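Local coordinates for malonyl CoA-acyl carrier protein transacylase (PDB 4RR5) that transfers the malonyl group from malonyl-CoA to holo-acyl carrier protein, supplying malonyl-ACP for fatty acid biosynthesis, at residues V19-T24 with E67-D72; D72-K77 with D258-G263. All coordinates share one frame; numbering follows the deposited sequence.

Contact 1 of 2, residues V19-T24 with E67-D72; sequences VDLLST and EAILAD
Leu21 meets Ile69 and Leu70 with the two branches of its forked end. CD1 of Leu21 lies 3.8 Å from CG2 of Ile69, while CD2 of Leu21 lies 4.0 Å from CD2 of Leu70; these are the closest approaches of the join, and Leu21 CD1 is also 4.2 Å from Leu70 CD2. The Ile69 methyl is presented by its first torsion (chi1 -80°), which sets CG2 opposite the backbone N and CG1 beside it. Leu70 comes in differently: its CB bond is not aimed at Leu21, but with CG opposite the carbonyl carbon (chi1 -77°) its end comes nearer, crossing Leu21 at about a right angle. The closest CA atoms, those of Leu21 and Ile69, are 8.1 Å apart, so side chains alone bridge the gap. The carbonyl oxygen of Leu21 accepts two bonds, from Thr24 N at 3.0 Å and from Thr24 OG1 at 2.8 Å, the latter with a C=O...OG1 angle of 161°. Thr24, the N-cap of helix 25-38, also caps Ala27 N through OG1. The connection after strand 3-7 is thus packed on helix 56-76, with Ile69 also touching helix 25-38 and Leu70 touching Leu290 of helix 287-291.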
ATOM      1  N   VAL A  19      -9.472  -9.169 -13.324  1.00 24.60           N
ATOM      2  CA  VAL A  19      -9.833  -9.652 -14.653  1.00 25.09           C
ATOM      3  C   VAL A  19     -11.338  -9.646 -14.871  1.00 22.64           C
ATOM      4  O   VAL A  19     -11.800  -9.326 -15.964  1.00 24.03           O
ATOM      5  CB  VAL A  19      -9.288 -11.032 -14.917  1.00 23.68           C
ATOM      6  CG1 VAL A  19      -9.703 -11.481 -16.283  1.00 24.17           C
ATOM      7  CG2 VAL A  19      -7.784 -10.999 -14.829  1.00 23.31           C
ATOM      8  N   ASP A  20     -12.107  -9.927 -13.829  1.00 26.32           N
ATOM      9  CA  ASP A  20     -13.567  -9.875 -13.958  1.00 27.03           C
ATOM     10  C   ASP A  20     -14.089  -8.453 -14.124  1.00 25.12           C
ATOM     11  O   ASP A  20     -15.245  -8.263 -14.491  1.00 27.64           O
ATOM     12  CB  ASP A  20     -14.248 -10.498 -12.753  1.00 25.06           C
ATOM     13  CG  ASP A  20     -13.930  -9.762 -11.480  1.00 30.37           C
ATOM     14  OD1 ASP A  20     -12.757  -9.384 -11.309  1.00 32.01           O
ATOM     15  OD2 ASP A  20     -14.841  -9.541 -10.658  1.00 36.03           O
ATOM     16  N   LEU A  21     -13.248  -7.457 -13.849  1.00 25.48           N
ATOM     17  CA  LEU A  21     -13.677  -6.057 -13.921  1.00 23.41           C
ATOM     18  C   LEU A  21     -13.854  -5.599 -15.356  1.00 22.43           C
ATOM     19  O   LEU A  21     -14.527  -4.605 -15.623  1.00 20.94           O
ATOM     20  CB  LEU A  21     -12.670  -5.154 -13.226  1.00 23.17           C
ATOM     21  CG  LEU A  21     -12.416  -5.480 -11.757  1.00 24.82           C
ATOM     22  CD1 LEU A  21     -11.339  -4.561 -11.224  1.00 16.99           C
ATOM     23  CD2 LEU A  21     -13.721  -5.368 -10.943  1.00 21.78           C
ATOM     24  N   LEU A  22     -13.259  -6.368 -16.261  1.00 23.36           N
ATOM     25  CA  LEU A  22     -13.097  -6.038 -17.674  1.00 22.70           C
ATOM     26  C   LEU A  22     -14.409  -5.861 -18.469  1.00 22.42           C
ATOM     27  O   LEU A  22     -14.428  -5.272 -19.544  1.00 22.88           O
ATOM     28  CB  LEU A  22     -12.239  -7.133 -18.309  1.00 19.72           C
ATOM     29  CG  LEU A  22     -11.688  -6.924 -19.713  1.00 29.38           C
ATOM     30  CD1 LEU A  22     -11.152  -5.499 -19.903  1.00 23.61           C
ATOM     31  CD2 LEU A  22     -10.589  -7.974 -19.957  1.00 23.90           C
ATOM     32  N   SER A  23     -15.507  -6.370 -17.942  1.00 20.37           N
ATOM     33  CA  SER A  23     -16.778  -6.194 -18.613  1.00 22.23           C
ATOM     34  C   SER A  23     -17.367  -4.792 -18.365  1.00 23.66           C
ATOM     35  O   SER A  23     -18.309  -4.387 -19.043  1.00 26.65           O
ATOM     36  CB  SER A  23     -17.749  -7.290 -18.166  1.00 25.37           C
ATOM     37  OG  SER A  23     -17.878  -7.311 -16.752  1.00 23.73           O
ATOM     38  N   THR A  24     -16.820  -4.046 -17.406  1.00 21.23           N
ATOM     39  CA  THR A  24     -17.239  -2.654 -17.207  1.00 23.45           C
ATOM     40  C   THR A  24     -16.504  -1.722 -18.198  1.00 22.27           C
ATOM     41  O   THR A  24     -15.325  -1.929 -18.522  1.00 19.08           O
ATOM     42  CB  THR A  24     -16.991  -2.160 -15.734  1.00 27.02           C
ATOM     43  OG1 THR A  24     -15.585  -2.002 -15.484  1.00 22.81           O
ATOM     44  CG2 THR A  24     -17.572  -3.137 -14.709  1.00 18.30           C
ATOM     45  N   GLU A  67      -6.940  -0.940  -8.372  1.00 18.05           N
ATOM     46  CA  GLU A  67      -7.491  -0.152  -7.284  1.00 16.14           C
ATOM     47  C   GLU A  67      -8.142   1.149  -7.773  1.00 17.43           C
ATOM     48  O   GLU A  67      -9.246   1.493  -7.336  1.00 17.99           O
ATOM     49  CB  GLU A  67      -6.401   0.121  -6.245  1.00 17.68           C
ATOM     50  CG  GLU A  67      -6.145  -1.103  -5.349  1.00 18.26           C
ATOM     51  CD  GLU A  67      -4.874  -1.024  -4.520  1.00 18.55           C
ATOM     52  OE1 GLU A  67      -4.194   0.026  -4.524  1.00 19.66           O
ATOM     53  OE2 GLU A  67      -4.559  -2.027  -3.849  1.00 16.11           O
ATOM     54  N   ALA A  68      -7.489   1.864  -8.690  1.00 17.90           N
ATOM     55  CA  ALA A  68      -8.109   3.042  -9.310  1.00 19.01           C
ATOM     56  C   ALA A  68      -9.391   2.661 -10.062  1.00 21.18           C
ATOM     57  O   ALA A  68     -10.370   3.391 -10.029  1.00 25.43           O
ATOM     58  CB  ALA A  68      -7.140   3.734 -10.241  1.00 16.57           C
ATOM     59  N   ILE A  69      -9.399   1.505 -10.716  1.00 19.61           N
ATOM     60  CA  ILE A  69     -10.607   1.044 -11.396  1.00 17.88           C
ATOM     61  C   ILE A  69     -11.716   0.762 -10.386  1.00 19.75           C
ATOM     62  O   ILE A  69     -12.845   1.207 -10.557  1.00 21.82           O
ATOM     63  CB  ILE A  69     -10.328  -0.214 -12.264  1.00 21.02           C
ATOM     64  CG1 ILE A  69      -9.682   0.204 -13.588  1.00 17.88           C
ATOM     65  CG2 ILE A  69     -11.611  -1.016 -12.524  1.00 17.35           C
ATOM     66  CD1 ILE A  69      -9.028  -0.903 -14.314  1.00 18.94           C
ATOM     67  N   LEU A  70     -11.391   0.046  -9.319  1.00 21.14           N
ATOM     68  CA  LEU A  70     -12.365  -0.210  -8.258  1.00 20.28           C
ATOM     69  C   LEU A  70     -12.924   1.076  -7.637  1.00 27.80           C
ATOM     70  O   LEU A  70     -14.134   1.176  -7.390  1.00 27.41           O
ATOM     71  CB  LEU A  70     -11.741  -1.086  -7.176  1.00 21.10           C
ATOM     72  CG  LEU A  70     -11.664  -2.545  -7.604  1.00 20.87           C
ATOM     73  CD1 LEU A  70     -10.793  -3.330  -6.632  1.00 22.67           C
ATOM     74  CD2 LEU A  70     -13.074  -3.142  -7.729  1.00 17.94           C
ATOM     75  N   ALA A  71     -12.058   2.064  -7.404  1.00 24.75           N
ATOM     76  CA  ALA A  71     -12.506   3.339  -6.860  1.00 21.92           C
ATOM     77  C   ALA A  71     -13.530   4.017  -7.772  1.00 25.58           C
ATOM     78  O   ALA A  71     -14.537   4.564  -7.308  1.00 25.46           O
ATOM     79  CB  ALA A  71     -11.323   4.256  -6.634  1.00 22.46           C
ATOM     80  N   ASP A  72     -13.269   3.996  -9.072  1.00 25.45           N
ATOM     81  CA  ASP A  72     -14.180   4.631 -10.006  1.00 22.71           C
ATOM     82  C   ASP A  72     -15.465   3.827 -10.153  1.00 24.44           C
ATOM     83  O   ASP A  72     -16.532   4.395 -10.357  1.00 27.05           O
ATOM     84  CB  ASP A  72     -13.511   4.816 -11.354  1.00 22.27           C
ATOM     85  CG  ASP A  72     -12.408   5.829 -11.300  1.00 29.23           C
ATOM     86  OD1 ASP A  72     -12.363   6.595 -10.320  1.00 35.53           O
ATOM     87  OD2 ASP A  72     -11.589   5.874 -12.227  1.00 30.82           O
TER

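Contact 2 of 2, residues D72-K77 with D258-G263; sequences DLLRDK and DYWEVG
Leu74 reaches from helix 56-76 to strand 258-262 with its two methyls, one for each strand partner. The tight part is at Val262: Leu74 CD1 comes within 3.7 Å of Val262 CG2 and 3.9 Å of Val262 CG1, so one methyl faces both branches of the valine, tip to tip. The valine fork is set by chi1 -179°, with CG1 opposite the backbone N and CG2 beside it, which brings both methyls within reach of Leu74 CD1, CG2 slightly the nearer. The second methyl packs less closely, Leu74 CD2 lying 4.1 Å from CZ3 on the six-membered ring of Trp260, which it approaches obliquely. Trp260 and Val262, two positions apart, point to the same side of the strand, as alternation in a beta strand requires. Strand 258-262 is an inner strand of the parallel four-stranded sheet, between 3-7 and 280-284, and the helix covers one face of this sheet in the alpha/beta part of the FabD acyltransferase domain. Trp5 of strand 3-7 also touches Leu74, and its ring lies nearly parallel to that of Trp260, the planes at about 10°; Phe79 meets the Trp260 ring edge-to-face. Toward the helix end the packing gives way to a polar surface, where Asp76 and Lys77 are exposed and Lys77 NZ makes a weak hydrogen bond to Leu290 O.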
ATOM      1  N   ASP A  72     -13.269   3.996  -9.072  1.00 25.45           N
ATOM      2  CA  ASP A  72     -14.180   4.631 -10.006  1.00 22.71           C
ATOM      3  C   ASP A  72     -15.465   3.827 -10.153  1.00 24.44           C
ATOM      4  O   ASP A  72     -16.532   4.395 -10.357  1.00 27.05           O
ATOM      5  CB  ASP A  72     -13.511   4.816 -11.354  1.00 22.27           C
ATOM      6  CG  ASP A  72     -12.408   5.829 -11.300  1.00 29.23           C
ATOM      7  OD1 ASP A  72     -12.363   6.595 -10.320  1.00 35.53           O
ATOM      8  OD2 ASP A  72     -11.589   5.874 -12.227  1.00 30.82           O
ATOM      9  N   LEU A  73     -15.368   2.506 -10.046  1.00 24.44           N
ATOM     10  CA  LEU A  73     -16.557   1.663 -10.099  1.00 25.54           C
ATOM     11  C   LEU A  73     -17.474   1.945  -8.905  1.00 27.47           C
ATOM     12  O   LEU A  73     -18.689   2.051  -9.065  1.00 25.77           O
ATOM     13  CB  LEU A  73     -16.169   0.189 -10.150  1.00 22.59           C
ATOM     14  CG  LEU A  73     -15.605  -0.223 -11.509  1.00 20.84           C
ATOM     15  CD1 LEU A  73     -15.108  -1.652 -11.458  1.00 20.22           C
ATOM     16  CD2 LEU A  73     -16.656  -0.031 -12.591  1.00 17.88           C
ATOM     17  N   LEU A  74     -16.873   2.078  -7.724  1.00 26.24           N
ATOM     18  CA  LEU A  74     -17.582   2.484  -6.515  1.00 26.62           C
ATOM     19  C   LEU A  74     -18.270   3.841  -6.684  1.00 28.88           C
ATOM     20  O   LEU A  74     -19.449   3.997  -6.356  1.00 28.36           O
ATOM     21  CB  LEU A  74     -16.614   2.526  -5.334  1.00 22.57           C
ATOM     22  CG  LEU A  74     -16.329   1.139  -4.784  1.00 29.79           C
ATOM     23  CD1 LEU A  74     -15.059   1.119  -3.919  1.00 30.33           C
ATOM     24  CD2 LEU A  74     -17.558   0.629  -4.020  1.00 25.48           C
ATOM     25  N   ARG A  75     -17.532   4.810  -7.216  1.00 27.75           N
ATOM     26  CA  ARG A  75     -18.095   6.123  -7.499  1.00 29.85           C
ATOM     27  C   ARG A  75     -19.298   6.030  -8.425  1.00 35.94           C
ATOM     28  O   ARG A  75     -20.354   6.589  -8.132  1.00 43.39           O
ATOM     29  CB  ARG A  75     -17.038   7.048  -8.091  1.00 24.16           C
ATOM     30  CG  ARG A  75     -16.016   7.500  -7.045  1.00 27.47           C
ATOM     31  CD  ARG A  75     -15.250   8.737  -7.472  1.00 25.67           C
ATOM     32  NE  ARG A  75     -14.335   9.166  -6.423  1.00 32.81           N
ATOM     33  CZ  ARG A  75     -14.709   9.812  -5.320  1.00 31.47           C
ATOM     34  NH1 ARG A  75     -15.985  10.116  -5.112  1.00 31.75           N
ATOM     35  NH2 ARG A  75     -13.802  10.150  -4.422  1.00 29.51           N
ATOM     36  N   ASP A  76     -19.149   5.299  -9.521  1.00 35.43           N
ATOM     37  CA  ASP A  76     -20.235   5.116 -10.471  1.00 33.70           C
ATOM     38  C   ASP A  76     -21.502   4.543  -9.823  1.00 34.60           C
ATOM     39  O   ASP A  76     -22.614   4.927 -10.189  1.00 39.40           O
ATOM     40  CB  ASP A  76     -19.782   4.214 -11.614  1.00 35.94           C
ATOM     41  CG  ASP A  76     -20.615   4.403 -12.864  1.00 36.12           C
ATOM     42  OD1 ASP A  76     -20.543   5.503 -13.458  1.00 29.28           O
ATOM     43  OD2 ASP A  76     -21.337   3.454 -13.243  1.00 33.44           O
ATOM     44  N   LYS A  77     -21.341   3.642  -8.860  1.00 32.83           N
ATOM     45  CA  LYS A  77     -22.485   3.109  -8.120  1.00 29.05           C
ATOM     46  C   LYS A  77     -23.050   4.120  -7.113  1.00 35.88           C
ATOM     47  O   LYS A  77     -24.036   3.844  -6.439  1.00 34.92           O
ATOM     48  CB  LYS A  77     -22.105   1.826  -7.391  1.00 29.58           C
ATOM     49  CG  LYS A  77     -21.660   0.693  -8.292  1.00 33.84           C
ATOM     50  CD  LYS A  77     -21.764  -0.660  -7.581  1.00 40.63           C
ATOM     51  CE  LYS A  77     -23.214  -1.029  -7.257  1.00 42.73           C
ATOM     52  NZ  LYS A  77     -23.661  -2.247  -7.999  1.00 39.93           N
ATOM     53  N   ASP A 258     -17.216   2.736   9.226  1.00 42.91           N
ATOM     54  CA  ASP A 258     -17.028   1.645   8.272  1.00 38.03           C
ATOM     55  C   ASP A 258     -15.705   1.762   7.548  1.00 32.84           C
ATOM     56  O   ASP A 258     -15.190   2.858   7.313  1.00 32.78           O
ATOM     57  CB  ASP A 258     -18.156   1.616   7.242  1.00 37.06           C
ATOM     58  CG  ASP A 258     -19.518   1.504   7.875  1.00 38.60           C
ATOM     59  OD1 ASP A 258     -20.070   2.557   8.263  1.00 42.36           O
ATOM     60  OD2 ASP A 258     -20.033   0.373   7.977  1.00 32.62           O
ATOM     61  N   TYR A 259     -15.209   0.607   7.135  1.00 34.54           N
ATOM     62  CA  TYR A 259     -13.851   0.437   6.660  1.00 30.09           C
ATOM     63  C   TYR A 259     -13.868  -0.503   5.462  1.00 30.55           C
ATOM     64  O   TYR A 259     -14.133  -1.699   5.616  1.00 29.77           O
ATOM     65  CB  TYR A 259     -13.021  -0.115   7.813  1.00 35.11           C
ATOM     66  CG  TYR A 259     -11.552  -0.428   7.610  1.00 33.68           C
ATOM     67  CD1 TYR A 259     -10.579   0.520   7.903  1.00 29.07           C
ATOM     68  CD2 TYR A 259     -11.134  -1.707   7.238  1.00 29.19           C
ATOM     69  CE1 TYR A 259      -9.234   0.223   7.788  1.00 29.82           C
ATOM     70  CE2 TYR A 259      -9.785  -2.007   7.111  1.00 31.77           C
ATOM     71  CZ  TYR A 259      -8.847  -1.039   7.396  1.00 25.93           C
ATOM     72  OH  TYR A 259      -7.515  -1.314   7.292  1.00 23.91           O
ATOM     73  N   TRP A 260     -13.618   0.040   4.273  1.00 29.22           N
ATOM     74  CA  TRP A 260     -13.718  -0.744   3.043  1.00 28.33           C
ATOM     75  C   TRP A 260     -12.363  -0.936   2.401  1.00 26.03           C
ATOM     76  O   TRP A 260     -11.724   0.035   2.001  1.00 22.77           O
ATOM     77  CB  TRP A 260     -14.650  -0.076   2.032  1.00 24.41           C
ATOM     78  CG  TRP A 260     -16.077   0.013   2.455  1.00 32.75           C
ATOM     79  CD1 TRP A 260     -16.614  -0.357   3.657  1.00 32.69           C
ATOM     80  CD2 TRP A 260     -17.163   0.515   1.670  1.00 30.85           C
ATOM     81  NE1 TRP A 260     -17.965  -0.110   3.671  1.00 31.48           N
ATOM     82  CE2 TRP A 260     -18.327   0.426   2.462  1.00 35.47           C
ATOM     83  CE3 TRP A 260     -17.263   1.032   0.376  1.00 27.17           C
ATOM     84  CZ2 TRP A 260     -19.577   0.830   1.999  1.00 33.57           C
ATOM     85  CZ3 TRP A 260     -18.501   1.426  -0.086  1.00 38.81           C
ATOM     86  CH2 TRP A 260     -19.645   1.329   0.727  1.00 36.88           C
ATOM     87  N   GLU A 261     -11.931  -2.188   2.302  1.00 23.78           N
ATOM     88  CA  GLU A 261     -10.705  -2.501   1.611  1.00 25.42           C
ATOM     89  C   GLU A 261     -11.014  -2.568   0.133  1.00 26.66           C
ATOM     90  O   GLU A 261     -11.709  -3.469  -0.314  1.00 28.72           O
ATOM     91  CB  GLU A 261     -10.107  -3.816   2.087  1.00 25.52           C
ATOM     92  CG  GLU A 261      -8.654  -3.982   1.695  1.00 24.54           C
ATOM     93  CD  GLU A 261      -8.051  -5.266   2.244  1.00 27.85           C
ATOM     94  OE1 GLU A 261      -8.726  -5.942   3.054  1.00 27.78           O
ATOM     95  OE2 GLU A 261      -6.906  -5.597   1.862  1.00 23.06           O
ATOM     96  N   VAL A 262     -10.495  -1.603  -0.614  1.00 25.04           N
ATOM     97  CA  VAL A 262     -10.759  -1.488  -2.036  1.00 24.53           C
ATOM     98  C   VAL A 262      -9.562  -2.037  -2.801  1.00 21.63           C
ATOM     99  O   VAL A 262      -8.603  -1.323  -3.075  1.00 19.73           O
ATOM    100  CB  VAL A 262     -11.042  -0.025  -2.414  1.00 25.07           C
ATOM    101  CG1 VAL A 262     -11.337   0.113  -3.883  1.00 20.97           C
ATOM    102  CG2 VAL A 262     -12.201   0.516  -1.568  1.00 22.93           C
ATOM    103  N   GLY A 263      -9.627  -3.328  -3.120  1.00 23.45           N
ATOM    104  CA  GLY A 263      -8.538  -4.025  -3.783  1.00 21.79           C
ATOM    105  C   GLY A 263      -8.628  -5.511  -3.500  1.00 21.33           C
ATOM    106  O   GLY A 263      -9.509  -5.951  -2.770  1.00 25.23           O
TER

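How the contacts relate
Both contacts use helix 56-76, and their segments on it share Asp72, yet they join it to different parts of the fold: contact 1 to the connection after strand 3-7, contact 2 to a strand of the parallel sheet. All three touching residues of each are buried and apolar, the areas are similar, 133 and 120 Å², and the contact centres lie about 18 and 16 Å from the chain centre. Contact 2 runs out into the exposed helix end. Contact 1 is purely aliphatic, whereas contact 2 adds an indole. The two contacts touch, Leu70 CB lying 3.5 Å from Val262 CG1. Thr24 OG1 likewise approaches Leu73 CD2. The shared Asp72 has Lys30 and Tyr96 as partners.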